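CD180 antigen (Mus musculus, PDB 3T6Q) probably cooperates with MD-1 and TLR4 in the B-cell innate immune response to bacterial lipopolysaccharide, leading to NF-kappa-B activation. Local coordinates at residues 255-260 with 279-284; 267-272 with 292-297; 272-277 with 298-303. All coordinates share one frame; numbering follows the deposited sequence. Where two conformers were deposited one is given.

Contact 1: residues 255-260 with 279-284; sequences SVESIN and GLQELD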
loop_
_atom_site.group_PDB
_atom_site.type_symbol
_atom_site.label_atom_id
_atom_site.label_comp_id
_atom_site.label_asym_id
_atom_site.label_seq_id
_atom_site.Cartn_x
_atom_site.Cartn_y
_atom_site.Cartn_z
ATOM N N SER A 255 -30.440 -6.855 -16.704
ATOM C CA SER A 255 -30.256 -6.936 -18.134
ATOM C C SER A 255 -28.752 -7.040 -18.382
ATOM O O SER A 255 -28.020 -6.166 -17.920
ATOM C CB SER A 255 -30.825 -5.674 -18.783
ATOM O OG SER A 255 -30.743 -5.760 -20.196
ATOM N N VAL A 256 -28.285 -8.104 -19.071
ATOM C CA VAL A 256 -26.852 -8.244 -19.403
ATOM C C VAL A 256 -26.706 -8.748 -20.835
ATOM O O VAL A 256 -27.376 -9.724 -21.225
ATOM C CB VAL A 256 -26.140 -9.262 -18.458
ATOM C CG1 VAL A 256 -24.620 -9.322 -18.734
ATOM C CG2 VAL A 256 -26.328 -8.867 -16.988
ATOM N N GLU A 257 -25.815 -8.137 -21.610
ATOM C CA GLU A 257 -25.579 -8.624 -22.968
ATOM C C GLU A 257 -24.576 -9.786 -22.986
ATOM O O GLU A 257 -24.798 -10.776 -23.669
ATOM C CB GLU A 257 -25.051 -7.513 -23.865
ATOM C CG GLU A 257 -25.447 -7.662 -25.321
ATOM C CD GLU A 257 -26.833 -7.076 -25.629
ATOM O OE1 GLU A 257 -26.983 -6.483 -26.732
ATOM O OE2 GLU A 257 -27.762 -7.196 -24.779
ATOM N N SER A 258 -23.490 -9.660 -22.219
ATOM C CA SER A 258 -22.363 -10.587 -22.328
ATOM C C SER A 258 -21.827 -10.846 -20.952
ATOM O O SER A 258 -21.640 -9.899 -20.173
ATOM C CB SER A 258 -21.276 -9.997 -23.245
ATOM O OG SER A 258 -20.106 -10.802 -23.252
ATOM N N ILE A 259 -21.568 -12.118 -20.645
ATOM C CA ILE A 259 -21.061 -12.463 -19.317
ATOM C C ILE A 259 -19.888 -13.416 -19.449
ATOM O O ILE A 259 -19.896 -14.333 -20.316
ATOM C CB ILE A 259 -22.156 -13.038 -18.386
ATOM C CG1 ILE A 259 -21.622 -13.318 -16.981
ATOM C CG2 ILE A 259 -22.792 -14.281 -18.974
ATOM C CD1 ILE A 259 -22.763 -13.541 -15.962
ATOM N N ASN A 260 -18.886 -13.219 -18.578
ATOM C CA ASN A 260 -17.717 -14.111 -18.578
ATOM C C ASN A 260 -17.674 -14.765 -17.204
ATOM O O ASN A 260 -17.775 -14.071 -16.164
ATOM C CB ASN A 260 -16.426 -13.275 -18.850
ATOM C CG ASN A 260 -15.179 -14.168 -18.951
ATOM O OD1 ASN A 260 -14.818 -14.833 -17.988
ATOM N ND2 ASN A 260 -14.541 -14.167 -20.084
ATOM N N GLY A 279 -31.816 -13.764 -21.193
ATOM C CA GLY A 279 -31.482 -12.502 -21.927
ATOM C C GLY A 279 -30.071 -12.405 -22.555
ATOM O O GLY A 279 -29.797 -11.514 -23.372
ATOM N N LEU A 280 -29.167 -13.309 -22.189
ATOM C CA LEU A 280 -27.757 -13.174 -22.640
ATOM C C LEU A 280 -27.553 -13.371 -24.133
ATOM O O LEU A 280 -28.148 -14.254 -24.758
ATOM C CB LEU A 280 -26.801 -14.124 -21.900
ATOM C CG LEU A 280 -26.207 -13.723 -20.535
ATOM C CD1 LEU A 280 -25.270 -12.536 -20.620
ATOM C CD2 LEU A 280 -27.294 -13.465 -19.489
ATOM N N GLN A 281 -26.688 -12.532 -24.693
ATOM C CA GLN A 281 -26.256 -12.716 -26.060
ATOM C C GLN A 281 -24.946 -13.499 -26.150
ATOM O O GLN A 281 -24.724 -14.207 -27.137
ATOM C CB GLN A 281 -26.128 -11.360 -26.757
ATOM C CG GLN A 281 -27.453 -10.551 -26.778
ATOM C CD GLN A 281 -28.601 -11.281 -27.436
ATOM O OE1 GLN A 281 -28.563 -11.596 -28.631
ATOM N NE2 GLN A 281 -29.646 -11.541 -26.662
ATOM N N GLU A 282 -24.066 -13.333 -25.156
ATOM C CA GLU A 282 -22.744 -13.949 -25.219
ATOM C C GLU A 282 -22.427 -14.540 -23.867
ATOM O O GLU A 282 -22.673 -13.884 -22.827
ATOM C CB GLU A 282 -21.654 -12.927 -25.510
ATOM C CG GLU A 282 -21.928 -12.041 -26.696
ATOM C CD GLU A 282 -20.664 -11.305 -27.144
ATOM O OE1 GLU A 282 -19.526 -11.613 -26.620
ATOM O OE2 GLU A 282 -20.832 -10.419 -28.013
ATOM N N LEU A 283 -21.911 -15.768 -23.878
ATOM C CA LEU A 283 -21.565 -16.452 -22.625
ATOM C C LEU A 283 -20.161 -17.064 -22.773
ATOM O O LEU A 283 -19.861 -17.789 -23.749
ATOM C CB LEU A 283 -22.600 -17.544 -22.268
ATOM C CG LEU A 283 -22.225 -18.592 -21.210
ATOM C CD1 LEU A 283 -22.099 -17.873 -19.865
ATOM C CD2 LEU A 283 -23.356 -19.602 -21.206
ATOM N N ASP A 284 -19.307 -16.760 -21.815
ATOM C CA ASP A 284 -17.911 -17.259 -21.867
ATOM C C ASP A 284 -17.641 -18.208 -20.701
ATOM O O ASP A 284 -17.594 -17.779 -19.536
ATOM C CB ASP A 284 -16.917 -16.085 -21.823
ATOM C CG ASP A 284 -15.493 -16.513 -22.201
ATOM O OD1 ASP A 284 -15.027 -17.591 -21.717
ATOM O OD2 ASP A 284 -14.871 -15.790 -23.024
#
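Glu257 O is gripped by two successive backbone N-H groups of the next repeat, Gln281 N at 2.8 Å and Glu282 N at 3.0 Å. The second donor lies in the carbonyl plane, the first is tilted slightly from it. Glu257 sits where the chain turns a corner, and its carbonyl starts the parallel pairing of 258-260 with 282-284. From there the bonds alternate in direction: Ile259 N gives to Glu282 O, and Asp284 N gives to Ile259 O at 2.9 Å. Strand 226-231 pairs with 255-260 and strand 305-307 lies beyond 282-284, the stacked parallel strands of a leucine-rich-repeat solenoid, here LRR 8 against LRR 9. Side chains divide between the two faces. On the interior face Leu280, reaching over from its loop, touches both Val256 CG1 and Ile259 CG2 with CD1, the latter tightly at 3.4 Å. The methyl Ile259 CG2 stands between the backbone N and carbonyl carbon and also meets Leu283 CD1 at 3.8 Å, these two side chains running alongside each other. On the other face Asn260 and Asp284 point the same way with amide and carboxylate planes 32° apart. Asn260 ND2 is 3.4 Å from Asp284 OD2, at too poor an angle for a hydrogen bond. Asn260 OD1 is hydrogen-bonded to Gln262 N, and Asp284 OD1 to Thr286 OG1. At the corner Gln281 turns its NE2 back to Gly279 O and its OE1 to Lys304.

Contact 2: residues 267-272 with 292-297; sequences FNISSN and ELPSGL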
loop_
_atom_site.group_PDB
_atom_site.type_symbol
_atom_site.label_atom_id
_atom_site.label_comp_id
_atom_site.label_asym_id
_atom_site.label_seq_id
_atom_site.Cartn_x
_atom_site.Cartn_y
_atom_site.Cartn_z
ATOM N N PHE A 267 -17.730 -28.249 -13.830
ATOM C CA PHE A 267 -17.777 -29.748 -13.907
ATOM C C PHE A 267 -19.040 -30.419 -13.303
ATOM O O PHE A 267 -19.408 -30.140 -12.155
ATOM C CB PHE A 267 -16.507 -30.363 -13.272
ATOM C CG PHE A 267 -16.478 -31.876 -13.305
ATOM C CD1 PHE A 267 -16.731 -32.621 -12.142
ATOM C CD2 PHE A 267 -16.209 -32.565 -14.496
ATOM C CE1 PHE A 267 -16.713 -34.020 -12.164
ATOM C CE2 PHE A 267 -16.198 -33.964 -14.524
ATOM C CZ PHE A 267 -16.451 -34.693 -13.360
ATOM N N ASN A 268 -19.697 -31.305 -14.061
ATOM C CA ASN A 268 -20.920 -32.017 -13.570
ATOM C C ASN A 268 -22.083 -31.062 -13.262
ATOM O O ASN A 268 -22.794 -31.142 -12.260
ATOM C CB ASN A 268 -20.666 -32.973 -12.377
ATOM C CG ASN A 268 -21.810 -33.991 -12.183
ATOM O OD1 ASN A 268 -22.188 -34.343 -11.068
ATOM N ND2 ASN A 268 -22.365 -34.442 -13.278
ATOM N N ILE A 269 -22.256 -30.172 -14.202
ATOM C CA ILE A 269 -23.253 -29.144 -14.217
ATOM C C ILE A 269 -24.705 -29.719 -14.290
ATOM O O ILE A 269 -24.974 -30.687 -15.005
ATOM C CB ILE A 269 -22.871 -28.290 -15.453
ATOM C CG1 ILE A 269 -23.589 -26.997 -15.532
ATOM C CG2 ILE A 269 -23.115 -29.041 -16.761
ATOM C CD1 ILE A 269 -23.134 -26.249 -16.763
ATOM N N SER A 270 -25.624 -29.112 -13.544
ATOM C CA SER A 270 -27.049 -29.412 -13.636
ATOM C C SER A 270 -27.581 -28.907 -14.978
ATOM O O SER A 270 -27.130 -27.849 -15.471
ATOM C CB SER A 270 -27.795 -28.709 -12.476
ATOM O OG SER A 270 -29.175 -28.568 -12.811
ATOM N N SER A 271 -28.556 -29.600 -15.553
ATOM C CA SER A 271 -29.250 -29.086 -16.733
ATOM C C SER A 271 -30.049 -27.786 -16.475
ATOM O O SER A 271 -30.506 -27.111 -17.425
ATOM C CB SER A 271 -30.168 -30.163 -17.285
ATOM O OG SER A 271 -31.080 -30.578 -16.266
ATOM N N ASN A 272 -30.242 -27.444 -15.198
ATOM C CA ASN A 272 -30.943 -26.204 -14.822
ATOM C C ASN A 272 -30.005 -25.027 -14.535
ATOM O O ASN A 272 -30.461 -23.942 -14.123
ATOM C CB ASN A 272 -31.834 -26.452 -13.593
ATOM C CG ASN A 272 -33.050 -25.553 -13.580
ATOM O OD1 ASN A 272 -33.461 -25.039 -14.628
ATOM N ND2 ASN A 272 -33.644 -25.368 -12.385
ATOM N N GLU A 292 -18.513 -32.243 -20.369
ATOM C CA GLU A 292 -19.710 -32.455 -21.207
ATOM C C GLU A 292 -20.800 -31.485 -20.727
ATOM O O GLU A 292 -20.725 -30.982 -19.596
ATOM C CB GLU A 292 -20.254 -33.920 -21.128
ATOM C CG GLU A 292 -20.856 -34.351 -19.787
ATOM C CD GLU A 292 -21.393 -35.780 -19.829
ATOM O OE1 GLU A 292 -22.620 -35.965 -19.873
ATOM O OE2 GLU A 292 -20.592 -36.729 -19.852
ATOM N N LEU A 293 -21.805 -31.284 -21.573
ATOM C CA LEU A 293 -22.995 -30.514 -21.220
ATOM C C LEU A 293 -24.206 -31.412 -21.449
ATOM O O LEU A 293 -24.265 -32.137 -22.424
ATOM C CB LEU A 293 -23.100 -29.222 -22.054
ATOM C CG LEU A 293 -22.025 -28.130 -21.877
ATOM C CD1 LEU A 293 -22.233 -27.034 -22.867
ATOM C CD2 LEU A 293 -22.073 -27.515 -20.467
ATOM N N PRO A 294 -25.171 -31.379 -20.519
ATOM C CA PRO A 294 -26.381 -32.199 -20.644
ATOM C C PRO A 294 -27.246 -31.648 -21.763
ATOM O O PRO A 294 -27.134 -30.458 -22.079
ATOM C CB PRO A 294 -27.076 -31.987 -19.287
ATOM C CG PRO A 294 -26.526 -30.685 -18.788
ATOM C CD PRO A 294 -25.097 -30.666 -19.243
ATOM N N SER A 295 -28.087 -32.473 -22.372
ATOM C CA SER A 295 -29.132 -31.955 -23.251
ATOM C C SER A 295 -30.224 -31.264 -22.373
ATOM O O SER A 295 -30.212 -31.423 -21.174
ATOM C CB SER A 295 -29.748 -33.085 -24.075
ATOM O OG SER A 295 -30.221 -34.100 -23.185
ATOM N N GLY A 296 -31.151 -30.522 -22.973
ATOM C CA GLY A 296 -32.171 -29.768 -22.214
ATOM C C GLY A 296 -31.522 -28.803 -21.225
ATOM O O GLY A 296 -32.045 -28.610 -20.130
ATOM N N LEU A 297 -30.365 -28.223 -21.592
ATOM C CA LEU A 297 -29.694 -27.206 -20.789
ATOM C C LEU A 297 -30.441 -25.892 -21.040
ATOM O O LEU A 297 -30.041 -25.112 -21.907
ATOM C CB LEU A 297 -28.206 -27.050 -21.213
ATOM C CG LEU A 297 -27.280 -26.123 -20.397
ATOM C CD1 LEU A 297 -27.066 -26.702 -18.996
ATOM C CD2 LEU A 297 -25.912 -25.942 -21.068
HETATM O O HOH W 1 -18.688 -31.566 -17.081
HETATM O O HOH W 2 -21.221 -31.562 -16.886
HETATM O O HOH W 3 -32.198 -32.105 -18.917
#
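Ile269 and Pro294 cross at about a right angle, the isoleucine branch methyl CG2 meeting the proline ring at CD, 3.6 Å away. CG1 of Ile269 is anti to the backbone N (chi1 -168°) and leaves CG2 between the backbone N and carbonyl carbon. Leu293 comes in obliquely: its CD2 lies 4.1 Å from Ile269 CD1 and equally far from Ile269 CG2, touching both branches of the isoleucine. The adjacent proline ring atom, Pro294 CG, lies 3.8 Å from Ser271 CA. Beyond it Leu297 CD1 rests 3.7 Å from Ser270 O. Both segments are irregular loops on the convex side of the leucine-rich-repeat solenoid, the part of each repeat away from the parallel strands, and they put LRR 8 beside LRR 9. No direct hydrogen bond joins them; the backbones come nearest where Leu297 CA directs a C-H at Ser271 O. Water does the polar bridging. Glu292 O receives a bond from each of two waters, which in turn accept from Asn268 N and from Ile269 N, and the second of these waters is the closer to the carbonyl, at 2.8 Å. A third water donates to Ser295 O and is weakly bonded to Ser271 OG. Within 267-272 the chain is shaped by an ST turn, Asn272 N giving to Ser270 OG at 2.8 Å. Segment 292-297 is also tied to the following repeat: Asn323 ND2 gives to Pro294 O, and Leu297 N gives to Asn323 OD1.

Contact 3: residues 272-277 with 298-303; sequences NTFHCF and VGLSTL. With CU (copper (II) ion), chain J.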
loop_
_atom_site.group_PDB
_atom_site.type_symbol
_atom_site.label_atom_id
_atom_site.label_comp_id
_atom_site.label_asym_id
_atom_site.label_seq_id
_atom_site.Cartn_x
_atom_site.Cartn_y
_atom_site.Cartn_z
ATOM N N ASN A 272 -30.242 -27.444 -15.198
ATOM C CA ASN A 272 -30.943 -26.204 -14.822
ATOM C C ASN A 272 -30.005 -25.027 -14.535
ATOM O O ASN A 272 -30.461 -23.942 -14.123
ATOM C CB ASN A 272 -31.834 -26.452 -13.593
ATOM C CG ASN A 272 -33.050 -25.553 -13.580
ATOM O OD1 ASN A 272 -33.461 -25.039 -14.628
ATOM N ND2 ASN A 272 -33.644 -25.368 -12.385
ATOM N N THR A 273 -28.702 -25.212 -14.777
ATOM C CA THR A 273 -27.698 -24.215 -14.351
ATOM C C THR A 273 -27.935 -22.820 -14.973
ATOM O O THR A 273 -27.749 -21.816 -14.290
ATOM C CB THR A 273 -26.271 -24.667 -14.703
ATOM O OG1 THR A 273 -26.003 -25.901 -14.031
ATOM C CG2 THR A 273 -25.212 -23.600 -14.285
ATOM N N PHE A 274 -28.327 -22.775 -16.254
ATOM C CA PHE A 274 -28.419 -21.503 -16.970
ATOM C C PHE A 274 -29.852 -20.991 -17.182
ATOM O O PHE A 274 -30.088 -20.109 -18.021
ATOM C CB PHE A 274 -27.672 -21.603 -18.315
ATOM C CG PHE A 274 -26.197 -21.933 -18.137
ATOM C CD1 PHE A 274 -25.307 -20.956 -17.667
ATOM C CD2 PHE A 274 -25.722 -23.205 -18.409
ATOM C CE1 PHE A 274 -23.939 -21.249 -17.475
ATOM C CE2 PHE A 274 -24.352 -23.506 -18.241
ATOM C CZ PHE A 274 -23.474 -22.543 -17.765
ATOM N N HIS A 275 -30.801 -21.480 -16.387
ATOM C CA HIS A 275 -32.198 -21.044 -16.610
ATOM C C HIS A 275 -32.434 -19.547 -16.418
ATOM O O HIS A 275 -33.377 -19.044 -17.007
ATOM C CB HIS A 275 -33.198 -21.863 -15.771
ATOM C CG HIS A 275 -33.176 -21.532 -14.295
ATOM N ND1 HIS A 275 -32.383 -22.174 -13.405
ATOM C CD2 HIS A 275 -33.880 -20.567 -13.568
ATOM C CE1 HIS A 275 -32.581 -21.669 -12.168
ATOM N NE2 HIS A 275 -33.497 -20.683 -12.270
ATOM N N CYS A 276 -31.592 -18.831 -15.633
ATOM C CA CYS A 276 -31.663 -17.355 -15.569
ATOM C C CYS A 276 -30.941 -16.545 -16.666
ATOM O O CYS A 276 -30.904 -15.291 -16.598
ATOM C CB CYS A 276 -31.273 -16.809 -14.174
ATOM S SG CYS A 276 -32.637 -16.991 -12.990
ATOM N N PHE A 277 -30.420 -17.223 -17.684
ATOM C CA PHE A 277 -29.509 -16.577 -18.638
ATOM C C PHE A 277 -30.238 -16.251 -19.925
ATOM O O PHE A 277 -29.606 -15.892 -20.926
ATOM C CB PHE A 277 -28.285 -17.492 -18.964
ATOM C CG PHE A 277 -27.265 -17.591 -17.843
ATOM C CD1 PHE A 277 -27.581 -18.159 -16.616
ATOM C CD2 PHE A 277 -25.951 -17.111 -18.041
ATOM C CE1 PHE A 277 -26.605 -18.277 -15.614
ATOM C CE2 PHE A 277 -24.988 -17.182 -17.041
ATOM C CZ PHE A 277 -25.302 -17.777 -15.819
ATOM N N VAL A 298 -31.512 -25.645 -20.272
ATOM C CA VAL A 298 -32.473 -24.541 -20.534
ATOM C C VAL A 298 -31.844 -23.133 -20.353
ATOM O O VAL A 298 -30.894 -22.968 -19.552
ATOM C CB VAL A 298 -33.730 -24.654 -19.618
ATOM C CG1 VAL A 298 -34.578 -25.866 -20.017
ATOM C CG2 VAL A 298 -33.285 -24.798 -18.169
ATOM N N GLY A 299 -32.380 -22.149 -21.097
ATOM C CA GLY A 299 -32.092 -20.730 -20.844
ATOM C C GLY A 299 -31.074 -20.107 -21.803
ATOM O O GLY A 299 -30.679 -18.947 -21.645
ATOM N N LEU A 300 -30.662 -20.863 -22.819
ATOM C CA LEU A 300 -29.655 -20.384 -23.752
ATOM C C LEU A 300 -30.157 -20.561 -25.172
ATOM O O LEU A 300 -29.388 -20.537 -26.114
ATOM C CB LEU A 300 -28.330 -21.180 -23.546
ATOM C CG LEU A 300 -27.721 -21.058 -22.143
ATOM C CD1 LEU A 300 -26.492 -21.969 -22.087
ATOM C CD2 LEU A 300 -27.281 -19.624 -21.786
ATOM N N SER A 301 -31.471 -20.748 -25.348
ATOM C CA SER A 301 -31.974 -21.017 -26.695
ATOM C C SER A 301 -31.829 -19.810 -27.677
ATOM O O SER A 301 -31.891 -19.994 -28.912
ATOM C CB SER A 301 -33.445 -21.480 -26.586
ATOM O OG SER A 301 -34.245 -20.329 -26.412
ATOM N N THR A 302 -31.677 -18.590 -27.145
ATOM C CA THR A 302 -31.421 -17.374 -27.973
ATOM C C THR A 302 -30.014 -16.765 -27.817
ATOM O O THR A 302 -29.729 -15.695 -28.370
ATOM C CB THR A 302 -32.524 -16.279 -27.824
ATOM O OG1 THR A 302 -32.418 -15.660 -26.539
ATOM C CG2 THR A 302 -33.963 -16.882 -27.973
ATOM N N LEU A 303 -29.108 -17.483 -27.131
ATOM C CA LEU A 303 -27.710 -17.085 -27.058
ATOM C C LEU A 303 -27.100 -17.021 -28.466
ATOM O O LEU A 303 -27.355 -17.921 -29.276
ATOM C CB LEU A 303 -26.913 -18.137 -26.219
ATOM C CG LEU A 303 -25.482 -17.757 -25.852
ATOM C CD1 LEU A 303 -25.504 -16.686 -24.770
ATOM C CD2 LEU A 303 -24.762 -19.045 -25.429
HETATM CU CU CU J . -34.199 -19.943 -10.501
HETATM O O HOH W 4 -29.533 -24.619 -18.005
#
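Apolar side chains, a close backbone approach and one bridging water join Phe274 and His275 of LRR 8, and Phe277 just after it, to Val298, Gly299 and Leu300 of LRR 9, on the convex side of the solenoid. Leu300 packs against both phenylalanines: CG lies 3.9 Å from Phe274 CB, CD2 reaches Phe277 CB at 3.7 Å, and CD1 comes obliquely to the Phe274 ring. The rings also meet each other, Phe274 CD1 standing over the centre of the Phe277 ring. Gly299 lets the backbones close up. Its positive phi (102°) and its position facing Phe274 O and His275 CA leave no room for a CB, and its CA makes a C-H contact to Phe274 O at 3.5 Å. No direct hydrogen bond crosses here; a water accepts from Phe274 N and donates to Val298 O at 2.6 Å. Val298 CG2 rests against His275 CB and against Asn272 OD1. The imidazole of His275 leads away from this packing, its CG set between the backbone N and carbonyl carbon (chi1 73°). ND1 gives a nearly straight bond of 2.7 Å to Asn272 O, the acceptor close to the ring plane, which fixes the ring's rotation and leaves NE2 to bind copper at 2.0 Å. Glu249, the other protein ligand, and Cys252, disulfide-bonded to Cys276, both lie before strand 255-260. Inward, Phe274, Phe277, Leu300 and Leu303 all pack on Leu283 of strand 282-284, and Phe277 meets Phe248 edge-to-face.

How the contacts relate
All three contacts join LRR 8 to LRR 9, from the strand side to the convex side, contact 3 running slightly past both repeats. Contact 1 lies on the strand side, where direct backbone bonds set the register; contacts 2 and 3 lie on the convex loops, where no direct hydrogen bond crosses and waters bridge instead. Contact 2 is slightly the more peripheral and packs aliphatic groups across its two segments, whereas contact 3 uses aromatic rings and has a copper site at its margin. The contacts touch one another: Leu303 CD1 packs on the backbone of 280-283, and Ile269 CD1 and Leu297 CD1 touch the Phe274 ring. Contacts 2 and 3 share Asn272, and their centres are about 11 Å apart.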